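PDB 7D3U: monovalent Na+/H+ antiporter subunit D from Dietzia sp. DQ12-45-1b, which forms one of the antiporter-like membrane subunits of the Mrp complex, a multisubunit bacterial pump that exchanges sodium ions for protons. Local coordinates for residues 294-299 / 353-357. Numbering follows the deposited sequence.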
# COMPACT_ATOMS: atom_id res chain seq x y z
N ALA A 294 13.68 -8.58 9.46
CA ALA A 294 13.94 -8.87 10.86
C ALA A 294 13.01 -8.14 11.81
O ALA A 294 13.14 -8.32 13.03
CB ALA A 294 15.40 -8.53 11.21
N ALA A 295 12.08 -7.33 11.32
CA ALA A 295 11.12 -6.63 12.15
C ALA A 295 9.74 -7.26 12.01
O ALA A 295 9.38 -7.76 10.94
CB ALA A 295 11.03 -5.14 11.76
N PRO A 296 8.94 -7.27 13.08
CA PRO A 296 7.63 -7.94 13.00
C PRO A 296 6.67 -7.28 12.04
O PRO A 296 6.05 -7.96 11.22
CB PRO A 296 7.13 -7.89 14.45
CG PRO A 296 7.85 -6.74 15.06
CD PRO A 296 9.20 -6.72 14.42
N ARG A 297 6.52 -5.96 12.11
CA ARG A 297 5.59 -5.27 11.23
C ARG A 297 6.18 -4.98 9.85
O ARG A 297 5.42 -4.63 8.94
CB ARG A 297 5.11 -3.97 11.86
CG ARG A 297 3.66 -3.63 11.54
CD ARG A 297 3.03 -2.79 12.62
NE ARG A 297 3.95 -1.79 13.14
CZ ARG A 297 4.17 -0.61 12.58
NH1 ARG A 297 3.53 -0.28 11.47
NH2 ARG A 297 5.03 0.23 13.12
N SER A 298 7.49 -5.12 9.68
CA SER A 298 8.09 -5.01 8.36
C SER A 298 8.03 -6.31 7.58
O SER A 298 8.17 -6.29 6.35
CB SER A 298 9.54 -4.55 8.48
OG SER A 298 10.32 -5.07 7.41
N ILE A 299 7.83 -7.43 8.27
CA ILE A 299 7.60 -8.70 7.58
C ILE A 299 6.22 -8.71 6.93
O ILE A 299 6.06 -9.16 5.79
CB ILE A 299 7.78 -9.87 8.56
CG1 ILE A 299 9.26 -10.20 8.74
CG2 ILE A 299 7.00 -11.08 8.11
CD1 ILE A 299 9.52 -11.25 9.79
N PRO A 353 7.98 -0.78 19.44
CA PRO A 353 8.52 -1.40 18.23
C PRO A 353 9.93 -1.91 18.46
O PRO A 353 10.85 -1.13 18.72
CB PRO A 353 8.49 -0.27 17.20
CG PRO A 353 7.67 0.83 17.83
CD PRO A 353 7.84 0.68 19.30
N ARG A 354 10.11 -3.23 18.37
CA ARG A 354 11.40 -3.87 18.54
C ARG A 354 11.63 -4.84 17.40
O ARG A 354 10.75 -5.08 16.57
CB ARG A 354 11.49 -4.60 19.89
CG ARG A 354 11.11 -3.75 21.08
CD ARG A 354 10.89 -4.59 22.31
NE ARG A 354 10.48 -3.79 23.46
CZ ARG A 354 11.32 -3.15 24.26
NH1 ARG A 354 12.63 -3.20 24.04
NH2 ARG A 354 10.86 -2.44 25.28
N ARG A 355 12.83 -5.40 17.35
CA ARG A 355 13.17 -6.41 16.35
C ARG A 355 12.60 -7.76 16.78
O ARG A 355 11.86 -7.86 17.76
CB ARG A 355 14.68 -6.47 16.15
CG ARG A 355 15.31 -5.16 15.73
CD ARG A 355 16.12 -5.33 14.46
NE ARG A 355 17.06 -6.45 14.57
CZ ARG A 355 17.80 -6.90 13.57
NH1 ARG A 355 17.72 -6.33 12.37
NH2 ARG A 355 18.63 -7.92 13.76
N LEU A 356 12.95 -8.81 16.05
CA LEU A 356 12.57 -10.17 16.43
C LEU A 356 13.64 -10.74 17.34
O LEU A 356 14.82 -10.82 16.95
CB LEU A 356 12.39 -11.04 15.19
CG LEU A 356 11.18 -10.75 14.31
CD1 LEU A 356 10.93 -11.90 13.35
CD2 LEU A 356 9.95 -10.50 15.16
N GLY A 357 13.25 -11.13 18.55
CA GLY A 357 14.16 -11.65 19.54
C GLY A 357 14.32 -10.76 20.75
O GLY A 357 14.76 -11.23 21.80
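A loop is fastened to the start of a transmembrane helix here: residues 353-357, which follow helix 320-350, pass across the N-terminal end of helix 296-316 at the edge of the membrane domain. One backbone hydrogen bond joins the two, from L356 N to A294 O (3.1 Å), and the closest CA atoms are those of A295 and R355, 4.7 Å apart. A295 holds the N-cap position, its carbonyl O accepting from I299 N (3.1 Å) in the first helical turn. P296, which has no amide hydrogen to leave unsatisfied, sets its ring against the loop, with CD 3.1 Å from R354 O. L356 then reaches back over this turn: its CD2 lies 3.9 Å from P296 CB and its CD1 3.9 Å from I299 CD1, an apolar patch that I429 of helix 405-430 extends. At the other end of the contact, A294 CB lies over one face of the R355 guanidinium, 3.4 Å from R355 NH1, and R355 makes a long, weak ion pair with E112 of the neighbouring subunit C, to which P353 and G357 make backbone hydrogen bonds. R297 forms a salt bridge to E348, and R354 a hydrogen bond to Y351 O and a salt bridge to D438. Proline just after an N-cap commonly begins alpha-helices; here it packs against an interhelical loop of the antiporter-like bundle, the fold shared with the membrane arm of complex I.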